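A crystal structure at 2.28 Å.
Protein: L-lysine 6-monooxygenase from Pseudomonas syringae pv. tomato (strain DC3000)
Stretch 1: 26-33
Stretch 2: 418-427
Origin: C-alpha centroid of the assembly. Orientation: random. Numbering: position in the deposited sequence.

Stretch 1, residues 26-33: IALACAFE
Stretch 2 (418-427) RAGRIASALE

Two helical segments from distant parts of one chain pack mainly through apolar side chains, with an alanine methyl against backbone as well; no hydrogen bond joins them. Both are α-helix throughout, phi/psi near -62/-42, and each runs on beyond its stretch at both ends. Their N-to-C directions diverge by 57° (signed crossing -57°), and the axes approach to 8.5 Å, burying 299 Å² in total. A419 and L28 are covered most by the other stretch (59 and 58 Å²), followed by A423 and F32 (47 and 44 Å²).

R418 opens stretch 2 with CB sideways and chi1 m, chi2 t, chi3 m, and makes no contact across. A419 sets the register: its CA lies 4.6 Å from L28 CA, and its CB points toward stretch 1, reaching A27 O at 3.5 Å, L28 CA at 3.7 Å and A27 CB at 4.2 Å. A methyl suits this place because it lies directly against the partner's backbone. G420, whose CA is 6.5 Å from A31 CA, has no side chain, and R421 (chi1 m, chi2 t, chi3 t) stays out of reach.

I422 (m, t) enters sideways, its CG2 4.1 Å from L28 CD1. L28 is t, p; its CB also starts sideways, but the side chain's end swings in, so that L28 CD1 also reaches A423 CB at 4.1 Å. A423, one turn after A419 and joined to it by the backbone hydrogen bond from A423 N to A419 O (2.9 Å), again points a small methyl toward stretch 1; A423 CB lies 4.1 Å from A31 CB. A423 CB also lies over one face of the F32 ring, 3.9 Å from F32 CZ; F32 has chi1 m and chi2 -73°.

S424 (p) points away, its OG 2.8 Å from R421 O and 3.0 Å from G420 O, keeping its polarity on its own helix. After A425, L426 (m, t) points toward stretch 1 and sets L426 CD1 at the F32 ring edge, 4.0 Å from F32 CZ. E427 (t, t) has its CB sideways and makes no contact. In stretch 2 alanine occupies the point of closest CA approach, opposed by a leucine whose end reaches along to I422 and A423.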

# COMPACT_ATOMS: atom_id res chain seq x y z
N ILE A 26 -1.03 -29.07 17.53
CA ILE A 26 -0.74 -29.51 16.17
C ILE A 26 0.71 -29.19 15.84
O ILE A 26 1.42 -30.01 15.23
CB ILE A 26 -1.68 -28.86 15.18
CG1 ILE A 26 -3.06 -29.49 15.30
CG2 ILE A 26 -1.16 -29.02 13.77
CD1 ILE A 26 -4.17 -28.64 14.78
N ALA A 27 1.13 -28.01 16.27
CA ALA A 27 2.50 -27.58 16.06
C ALA A 27 3.44 -28.54 16.70
O ALA A 27 4.46 -28.83 16.13
CB ALA A 27 2.72 -26.20 16.64
N LEU A 28 3.13 -28.98 17.92
CA LEU A 28 3.95 -29.97 18.63
C LEU A 28 3.99 -31.29 17.92
O LEU A 28 5.07 -31.86 17.78
CB LEU A 28 3.41 -30.19 20.04
CG LEU A 28 4.23 -31.12 20.90
CD1 LEU A 28 5.59 -30.54 21.23
CD2 LEU A 28 3.41 -31.39 22.15
N ALA A 29 2.85 -31.80 17.49
CA ALA A 29 2.83 -33.03 16.67
C ALA A 29 3.64 -32.89 15.42
O ALA A 29 4.32 -33.84 15.02
CB ALA A 29 1.41 -33.44 16.32
N CYS A 30 3.63 -31.70 14.79
CA CYS A 30 4.45 -31.53 13.59
C CYS A 30 5.93 -31.71 13.90
O CYS A 30 6.65 -32.24 13.09
CB CYS A 30 4.24 -30.17 12.95
SG CYS A 30 2.63 -29.97 12.17
N ALA A 31 6.41 -31.27 15.05
CA ALA A 31 7.82 -31.50 15.40
C ALA A 31 8.12 -32.98 15.50
O ALA A 31 9.16 -33.43 15.03
CB ALA A 31 8.18 -30.82 16.71
N PHE A 32 7.22 -33.73 16.11
CA PHE A 32 7.44 -35.17 16.24
C PHE A 32 7.39 -35.85 14.90
O PHE A 32 8.29 -36.64 14.57
CB PHE A 32 6.46 -35.81 17.23
CG PHE A 32 6.80 -35.51 18.65
CD1 PHE A 32 7.88 -36.11 19.25
CD2 PHE A 32 6.07 -34.58 19.37
CE1 PHE A 32 8.22 -35.83 20.54
CE2 PHE A 32 6.40 -34.28 20.68
CZ PHE A 32 7.48 -34.92 21.27
N GLU A 33 6.39 -35.53 14.10
CA GLU A 33 6.32 -36.11 12.76
C GLU A 33 7.51 -35.74 11.89
O GLU A 33 8.05 -36.60 11.23
CB GLU A 33 5.00 -35.78 12.07
CG GLU A 33 3.79 -36.40 12.76
CD GLU A 33 3.73 -37.93 12.67
OE1 GLU A 33 4.15 -38.48 11.62
OE2 GLU A 33 3.28 -38.58 13.64
N ARG A 418 7.94 -22.72 20.24
CA ARG A 418 7.67 -23.41 21.48
C ARG A 418 7.68 -24.90 21.28
O ARG A 418 8.26 -25.62 22.09
CB ARG A 418 6.31 -23.01 22.06
CG ARG A 418 6.25 -21.60 22.62
CD ARG A 418 5.15 -21.46 23.65
NE ARG A 418 3.82 -21.74 23.11
CZ ARG A 418 3.04 -20.85 22.52
NH1 ARG A 418 3.44 -19.61 22.33
NH2 ARG A 418 1.84 -21.19 22.09
N ALA A 419 7.03 -25.38 20.23
CA ALA A 419 7.00 -26.81 19.92
C ALA A 419 8.40 -27.38 19.86
O ALA A 419 8.62 -28.48 20.31
CB ALA A 419 6.27 -27.08 18.61
N GLY A 420 9.34 -26.64 19.28
CA GLY A 420 10.73 -27.09 19.23
C GLY A 420 11.36 -27.24 20.62
O GLY A 420 11.98 -28.25 20.93
N ARG A 421 11.20 -26.23 21.46
CA ARG A 421 11.73 -26.23 22.80
C ARG A 421 11.12 -27.34 23.67
O ARG A 421 11.83 -27.96 24.46
CB ARG A 421 11.44 -24.90 23.49
CG ARG A 421 12.25 -23.72 22.98
CD ARG A 421 12.45 -22.69 24.09
NE ARG A 421 12.92 -21.40 23.57
CZ ARG A 421 13.80 -20.61 24.18
NH1 ARG A 421 14.32 -20.95 25.35
NH2 ARG A 421 14.17 -19.47 23.60
N ILE A 422 9.82 -27.58 23.51
CA ILE A 422 9.14 -28.57 24.30
C ILE A 422 9.49 -29.98 23.83
O ILE A 422 9.79 -30.84 24.64
CB ILE A 422 7.62 -28.32 24.37
CG1 ILE A 422 7.36 -27.11 25.27
CG2 ILE A 422 6.87 -29.52 24.96
CD1 ILE A 422 5.98 -26.51 25.12
N ALA A 423 9.48 -30.20 22.52
CA ALA A 423 9.72 -31.54 22.00
C ALA A 423 11.15 -32.01 22.31
O ALA A 423 11.36 -33.17 22.59
CB ALA A 423 9.46 -31.60 20.51
N SER A 424 12.12 -31.11 22.27
CA SER A 424 13.46 -31.44 22.71
C SER A 424 13.50 -31.73 24.21
O SER A 424 14.09 -32.74 24.65
CB SER A 424 14.41 -30.31 22.37
OG SER A 424 13.96 -29.09 22.96
N ALA A 425 12.86 -30.89 25.01
CA ALA A 425 12.84 -31.15 26.46
C ALA A 425 12.18 -32.49 26.73
O ALA A 425 12.66 -33.23 27.56
CB ALA A 425 12.14 -30.04 27.24
N LEU A 426 11.12 -32.82 25.99
CA LEU A 426 10.47 -34.12 26.16
C LEU A 426 11.40 -35.27 25.85
O LEU A 426 11.40 -36.24 26.58
CB LEU A 426 9.21 -34.25 25.31
CG LEU A 426 7.98 -33.61 25.93
CD1 LEU A 426 6.93 -33.22 24.90
CD2 LEU A 426 7.38 -34.54 26.96
N GLU A 427 12.21 -35.16 24.80
CA GLU A 427 13.18 -36.22 24.47
C GLU A 427 14.18 -36.49 25.59
O GLU A 427 14.41 -37.64 25.93
CB GLU A 427 13.97 -35.87 23.21
CG GLU A 427 14.89 -36.98 22.73
CD GLU A 427 15.73 -36.57 21.53
OE1 GLU A 427 15.64 -35.40 21.11
OE2 GLU A 427 16.48 -37.42 21.01